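Local coordinates for protein CMP-sialic acid transporter 1 (PDB 6I1R) that probably carries CMP-sialic acid across the Golgi membrane from the cytoplasm, as a member of the CMP-sialate:CMP antiporter branch of the nucleotide-sugar transporters, at residues A8-T11 with I12-S16; L135-G138 with T139-Q143; L271-M274 with V275-Y279. The protein carries 5 engineered substitutions. One frame throughout, in Å; residues are numbered along the deposited sequence.

In the fold
Each contact lies within one helix and joins consecutive turns, so none closes a loop; along the chain the three come in series, without nesting or crossing. From the N terminus, contact 1 sits on helix 3-24, contact 2 at the end of helix 126-143 and contact 3 late in helix 259-279. Helix 259-279 connects them: Thr-273 OG1 lies 3.3 Å from Ser-15 CB of contact 1, and Met-274 CE packs 3.5 Å from Ser-142 O of contact 2. Contacts 1 and 2 do not touch, their nearest atoms being about 10 Å apart. The transporter's helices 3-24 and 126-143 are thus both packed against helix 259-279.

Contact 1 (A8-T11 with I12-S16); sequences ALLT and ILTSS
Ile-12 N and Leu-13 N donate to Ala-8 O and Leu-9 O, and with Thr-14 and Ser-15 bonding back to Leu-10 and Thr-11 the backbone follows the i to i+4 pattern of a regular alpha-helix, here part of helix 3-24 in the transporter's helical bundle. The side chain of Thr-14 adds to these backbone bonds. Its OG1 lies 2.7 Å from Leu-10 O, the acceptor its own N also uses, but it stands above the carbonyl plane, 43° out of it. With chi1 at -63°, OG1 is swung beside the backbone N, which turns the hydroxyl back along the helix. There OG1 also meets the Leu-10 side chain, 3.3 Å from CD1. A valine at Thr-14 would probably leave Leu-10 O with the backbone N-H as its one donor from this residue and put a methyl where the hydroxyl bonded. On another face Leu-9 and Leu-13 run side by side, pointing the same way, with Leu-9 CG 4.2 Å from Leu-13 CD1. Thr-11 OG1 also turns back along its own helix, bonded to Ala-7 O, and has Ser-265 O of helix 259-279 as a second possible acceptor for its single proton. Leu-10 and Leu-13 both pack on Thr-246 of helix 234-256. Ile-12 O collects three donors: Ser-15 OG at 3.0 Å, Ser-16 OG at 3.0 Å and Ser-16 N.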
loop_
_atom_site.group_PDB
_atom_site.type_symbol
_atom_site.label_atom_id
_atom_site.label_comp_id
_atom_site.label_asym_id
_atom_site.label_seq_id
_atom_site.Cartn_x
_atom_site.Cartn_y
_atom_site.Cartn_z
ATOM N N ALA B 8 13.004 -15.590 -23.514
ATOM C CA ALA B 8 12.859 -14.215 -23.994
ATOM C C ALA B 8 11.431 -13.722 -23.731
ATOM O O ALA B 8 11.231 -12.578 -23.318
ATOM C CB ALA B 8 13.203 -14.142 -25.462
ATOM N N LEU B 9 10.452 -14.591 -23.973
ATOM C CA LEU B 9 9.042 -14.257 -23.771
ATOM C C LEU B 9 8.770 -14.043 -22.276
ATOM O O LEU B 9 8.017 -13.143 -21.908
ATOM C CB LEU B 9 8.170 -15.380 -24.342
ATOM C CG LEU B 9 6.658 -15.169 -24.246
ATOM C CD1 LEU B 9 6.228 -13.913 -24.991
ATOM C CD2 LEU B 9 5.911 -16.384 -24.774
ATOM N N LEU B 10 9.379 -14.869 -21.428
ATOM C CA LEU B 10 9.255 -14.706 -19.978
ATOM C C LEU B 10 9.814 -13.338 -19.569
ATOM O O LEU B 10 9.227 -12.658 -18.735
ATOM C CB LEU B 10 9.994 -15.845 -19.265
ATOM C CG LEU B 10 9.993 -15.788 -17.737
ATOM C CD1 LEU B 10 8.575 -15.714 -17.190
ATOM C CD2 LEU B 10 10.723 -16.988 -17.152
ATOM N N THR B 11 10.937 -12.940 -20.166
ATOM C CA THR B 11 11.524 -11.624 -19.902
ATOM C C THR B 11 10.524 -10.530 -20.293
ATOM O O THR B 11 10.258 -9.622 -19.505
ATOM C CB THR B 11 12.865 -11.456 -20.630
ATOM O OG1 THR B 11 13.736 -12.495 -20.185
ATOM C CG2 THR B 11 13.512 -10.110 -20.388
ATOM N N ILE B 12 9.968 -10.628 -21.498
ATOM C CA ILE B 12 9.000 -9.641 -21.977
ATOM C C ILE B 12 7.820 -9.575 -20.998
ATOM O O ILE B 12 7.414 -8.484 -20.601
ATOM C CB ILE B 12 8.542 -9.958 -23.419
ATOM C CG1 ILE B 12 9.670 -9.757 -24.437
ATOM C CG2 ILE B 12 7.304 -9.154 -23.793
ATOM C CD1 ILE B 12 10.212 -8.344 -24.504
ATOM N N LEU B 13 7.290 -10.727 -20.594
ATOM C CA LEU B 13 6.064 -10.749 -19.789
ATOM C C LEU B 13 6.371 -10.492 -18.306
ATOM O O LEU B 13 5.522 -9.949 -17.609
ATOM C CB LEU B 13 5.337 -12.085 -19.989
ATOM C CG LEU B 13 4.650 -12.269 -21.344
ATOM C CD1 LEU B 13 3.983 -13.632 -21.431
ATOM C CD2 LEU B 13 3.631 -11.169 -21.604
ATOM N N THR B 14 7.554 -10.852 -17.808
ATOM C CA THR B 14 7.887 -10.574 -16.396
ATOM C C THR B 14 7.974 -9.056 -16.176
ATOM O O THR B 14 7.678 -8.573 -15.080
ATOM C CB THR B 14 9.178 -11.281 -15.957
ATOM O OG1 THR B 14 8.985 -12.692 -16.056
ATOM C CG2 THR B 14 9.587 -10.949 -14.539
ATOM N N SER B 15 8.372 -8.310 -17.207
ATOM C CA SER B 15 8.451 -6.848 -17.119
ATOM C C SER B 15 7.072 -6.222 -17.364
ATOM O O SER B 15 6.813 -5.112 -16.903
ATOM C CB SER B 15 9.484 -6.295 -18.072
ATOM O OG SER B 15 8.974 -6.215 -19.394
ATOM N N SER B 16 6.202 -6.918 -18.100
ATOM C CA SER B 16 4.834 -6.448 -18.340
ATOM C C SER B 16 4.053 -6.414 -17.021
ATOM O O SER B 16 3.465 -5.389 -16.674
ATOM C CB SER B 16 4.129 -7.302 -19.366
ATOM O OG SER B 16 4.701 -7.128 -20.653
#

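Contact 2 (L135-G138 with T139-Q143); sequences LAVG and TTTSQ
Thr-140 and Thr-141 each grip the carbonyl four residues back with two groups. Thr-140 OG1 is 2.7 Å from Ala-136 O, and Thr-140 N reaches the same oxygen from the opposite face of the carbonyl plane. The pattern repeats one residue on, where Thr-141 OG1 donates to Val-137 O at 2.8 Å while the N-H of Thr-141 comes from the other face; this hydroxyl is the more displaced of the two, 36° out of the plane. Both threonines hold OG1 beside their own backbone N (chi1 -57° and -70°), which aims the hydroxyls back down the helix. Thr-139 differs: its OG1 sits between N and C, placing the hydroxyl 2.9 Å from Ala-136 O and 3.1 Å from Leu-135 O, and its single proton cannot be assigned to one of them. Ser-142 OG has the same kind of first torsion and donates to Thr-139 O at 2.6 Å, alongside Gln-143 N. Gly-138, buried and without a side chain, contributes its carbonyl, which Ser-142 N reaches in a weak bond. Around this first shell, Asn-106 ND2 bonds to Gln-143 OE1 and only weakly to Thr-140 OG1, and Asn-106 OD1 is a weak further partner of Thr-139 OG1. Leu-135 and Thr-139 pack on Cys-296 of helix 287-304 and on Ile-109 of helix 108-118, so neighbouring helices cover the side of helix 126-143 that carries them. The chemistry is that of hydroxyls satisfied largely by carbonyls of the same helix: three threonines and a serine, some buried and some partly exposed, bond mainly within their own helix, which is consistent with its lying inside a membrane protein.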
loop_
_atom_site.group_PDB
_atom_site.type_symbol
_atom_site.label_atom_id
_atom_site.label_comp_id
_atom_site.label_asym_id
_atom_site.label_seq_id
_atom_site.Cartn_x
_atom_site.Cartn_y
_atom_site.Cartn_z
ATOM N N LEU B 135 26.036 -11.711 -12.591
ATOM C CA LEU B 135 24.619 -11.386 -12.772
ATOM C C LEU B 135 24.069 -10.752 -11.489
ATOM O O LEU B 135 23.424 -9.703 -11.540
ATOM C CB LEU B 135 23.837 -12.653 -13.135
ATOM C CG LEU B 135 22.369 -12.435 -13.499
ATOM C CD1 LEU B 135 22.238 -11.672 -14.810
ATOM C CD2 LEU B 135 21.625 -13.758 -13.578
ATOM N N ALA B 136 24.328 -11.397 -10.355
ATOM C CA ALA B 136 23.875 -10.903 -9.055
ATOM C C ALA B 136 24.481 -9.522 -8.777
ATOM O O ALA B 136 23.790 -8.625 -8.299
ATOM C CB ALA B 136 24.242 -11.890 -7.974
ATOM N N VAL B 137 25.767 -9.368 -9.081
ATOM C CA VAL B 137 26.469 -8.105 -8.848
ATOM C C VAL B 137 25.911 -7.034 -9.797
ATOM O O VAL B 137 25.740 -5.886 -9.395
ATOM C CB VAL B 137 27.994 -8.271 -9.009
ATOM C CG1 VAL B 137 28.712 -6.931 -9.007
ATOM C CG2 VAL B 137 28.582 -9.186 -7.946
ATOM N N GLY B 138 25.625 -7.412 -11.042
ATOM C CA GLY B 138 25.175 -6.465 -12.070
ATOM C C GLY B 138 23.783 -5.919 -11.799
ATOM O O GLY B 138 23.500 -4.752 -12.086
ATOM N N THR B 139 22.912 -6.770 -11.261
ATOM C CA THR B 139 21.537 -6.388 -10.941
ATOM C C THR B 139 21.534 -5.484 -9.703
ATOM O O THR B 139 20.860 -4.454 -9.677
ATOM C CB THR B 139 20.661 -7.630 -10.742
ATOM O OG1 THR B 139 21.264 -8.442 -9.734
ATOM C CG2 THR B 139 20.488 -8.433 -12.013
ATOM N N THR B 140 22.294 -5.886 -8.689
ATOM C CA THR B 140 22.508 -5.074 -7.490
ATOM C C THR B 140 23.005 -3.680 -7.888
ATOM O O THR B 140 22.500 -2.677 -7.383
ATOM C CB THR B 140 23.489 -5.763 -6.533
ATOM O OG1 THR B 140 22.955 -7.049 -6.214
ATOM C CG2 THR B 140 23.734 -4.984 -5.260
ATOM N N THR B 141 23.977 -3.635 -8.802
ATOM C CA THR B 141 24.600 -2.381 -9.249
ATOM C C THR B 141 23.532 -1.410 -9.771
ATOM O O THR B 141 23.566 -0.225 -9.447
ATOM C CB THR B 141 25.680 -2.651 -10.308
ATOM O OG1 THR B 141 26.779 -3.286 -9.654
ATOM C CG2 THR B 141 26.168 -1.402 -11.010
ATOM N N SER B 142 22.595 -1.914 -10.570
ATOM C CA SER B 142 21.545 -1.080 -11.160
ATOM C C SER B 142 20.587 -0.558 -10.081
ATOM O O SER B 142 20.003 0.513 -10.237
ATOM C CB SER B 142 20.798 -1.836 -12.229
ATOM O OG SER B 142 20.172 -2.989 -11.689
ATOM N N GLN B 143 20.430 -1.308 -8.994
ATOM C CA GLN B 143 19.474 -0.952 -7.948
ATOM C C GLN B 143 20.094 0.045 -6.958
ATOM O O GLN B 143 19.359 0.819 -6.346
ATOM C CB GLN B 143 18.993 -2.210 -7.222
ATOM C CG GLN B 143 18.184 -3.147 -8.108
ATOM C CD GLN B 143 17.389 -4.148 -7.307
ATOM O OE1 GLN B 143 17.817 -5.279 -7.090
ATOM N NE2 GLN B 143 16.219 -3.730 -6.849
#

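Contact 3 (L271-M274 with V275-Y279); sequences LLTM and VLSIY
Ser-277 makes the one side-chain hydrogen bond between 271-274 and 275-279. Its OG is 2.7 Å from Thr-273 O, above the carbonyl plane and 40° out of it, while Ser-277 N donates to that oxygen from the opposite face. The torsion that lays OG beside its own N (chi1 -67°) directs the hydroxyl back to the preceding turn. Backbone bonds carry the rest of the polar pattern: Leu-276 N reaches Leu-272 O at 2.8 Å and Val-275 N reaches Leu-271 O at 3.0 Å. These are the i to i+4 links of an alpha-helix, in a segment predicted to span the membrane. The bond from Ile-278 N to Met-274 O, 3.5 Å, is weak, with an N-H...O angle of 123°. Apolar contact is led by two leucines, whose side chains cross obliquely with Leu-272 CG 3.8 Å from Leu-276 CD1. Leu-276 also packs on Ile-19 of helix 3-24. On the side of helix 287-304, Met-274 and Ile-278 both touch Leu-289. Within the helix, Ile-278 CG1 and CD1 each lie 3.6 Å from Met-274 O.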
loop_
_atom_site.group_PDB
_atom_site.type_symbol
_atom_site.label_atom_id
_atom_site.label_comp_id
_atom_site.label_asym_id
_atom_site.label_seq_id
_atom_site.Cartn_x
_atom_site.Cartn_y
_atom_site.Cartn_z
ATOM N N LEU B 271 15.906 -5.256 -15.566
ATOM C CA LEU B 271 16.647 -4.214 -16.283
ATOM C C LEU B 271 15.724 -3.544 -17.309
ATOM O O LEU B 271 15.719 -2.320 -17.428
ATOM C CB LEU B 271 17.876 -4.823 -16.968
ATOM C CG LEU B 271 19.028 -5.220 -16.046
ATOM C CD1 LEU B 271 20.130 -5.909 -16.835
ATOM C CD2 LEU B 271 19.583 -4.013 -15.302
ATOM N N LEU B 272 14.952 -4.348 -18.040
ATOM C CA LEU B 272 14.045 -3.827 -19.067
ATOM C C LEU B 272 13.019 -2.886 -18.423
ATOM O O LEU B 272 12.715 -1.829 -18.978
ATOM C CB LEU B 272 13.356 -4.998 -19.777
ATOM C CG LEU B 272 12.404 -4.622 -20.913
ATOM C CD1 LEU B 272 13.133 -3.869 -22.016
ATOM C CD2 LEU B 272 11.723 -5.859 -21.480
ATOM N N THR B 273 12.500 -3.274 -17.258
ATOM C CA THR B 273 11.513 -2.469 -16.524
ATOM C C THR B 273 12.068 -1.063 -16.263
ATOM O O THR B 273 11.367 -0.070 -16.465
ATOM C CB THR B 273 11.107 -3.149 -15.208
ATOM O OG1 THR B 273 10.323 -4.301 -15.523
ATOM C CG2 THR B 273 10.315 -2.246 -14.288
ATOM N N MET B 274 13.316 -0.993 -15.806
ATOM C CA MET B 274 13.969 0.285 -15.509
ATOM C C MET B 274 14.154 1.097 -16.797
ATOM O O MET B 274 13.975 2.315 -16.789
ATOM C CB MET B 274 15.332 0.067 -14.844
ATOM C CG MET B 274 15.243 -0.192 -13.353
ATOM S SD MET B 274 16.723 -1.006 -12.704
ATOM C CE MET B 274 16.758 -0.357 -11.034
ATOM N N VAL B 275 14.514 0.426 -17.892
ATOM C CA VAL B 275 14.710 1.099 -19.182
ATOM C C VAL B 275 13.361 1.638 -19.677
ATOM O O VAL B 275 13.295 2.754 -20.195
ATOM C CB VAL B 275 15.366 0.167 -20.223
ATOM C CG1 VAL B 275 15.340 0.765 -21.623
ATOM C CG2 VAL B 275 16.790 -0.200 -19.833
ATOM N N LEU B 276 12.297 0.855 -19.517
ATOM C CA LEU B 276 10.967 1.271 -19.981
ATOM C C LEU B 276 10.417 2.376 -19.068
ATOM O O LEU B 276 9.736 3.282 -19.544
ATOM C CB LEU B 276 10.031 0.056 -20.020
ATOM C CG LEU B 276 10.301 -0.947 -21.144
ATOM C CD1 LEU B 276 9.477 -2.211 -20.956
ATOM C CD2 LEU B 276 10.022 -0.331 -22.509
ATOM N N SER B 277 10.737 2.320 -17.776
ATOM C CA SER B 277 10.277 3.327 -16.807
ATOM C C SER B 277 10.810 4.727 -17.154
ATOM O O SER B 277 10.281 5.723 -16.660
ATOM C CB SER B 277 10.669 2.942 -15.402
ATOM O OG SER B 277 9.975 1.776 -14.982
ATOM N N ILE B 278 11.858 4.809 -17.973
ATOM C CA ILE B 278 12.430 6.102 -18.367
ATOM C C ILE B 278 11.489 6.794 -19.365
ATOM O O ILE B 278 11.296 8.007 -19.286
ATOM C CB ILE B 278 13.864 5.921 -18.918
ATOM C CG1 ILE B 278 14.867 5.683 -17.784
ATOM C CG2 ILE B 278 14.282 7.097 -19.791
ATOM C CD1 ILE B 278 16.101 4.917 -18.200
ATOM N N TYR B 279 10.901 6.034 -20.285
ATOM C CA TYR B 279 10.053 6.607 -21.337
ATOM C C TYR B 279 8.619 6.822 -20.831
ATOM O O TYR B 279 7.925 7.712 -21.322
ATOM C CB TYR B 279 10.051 5.705 -22.575
#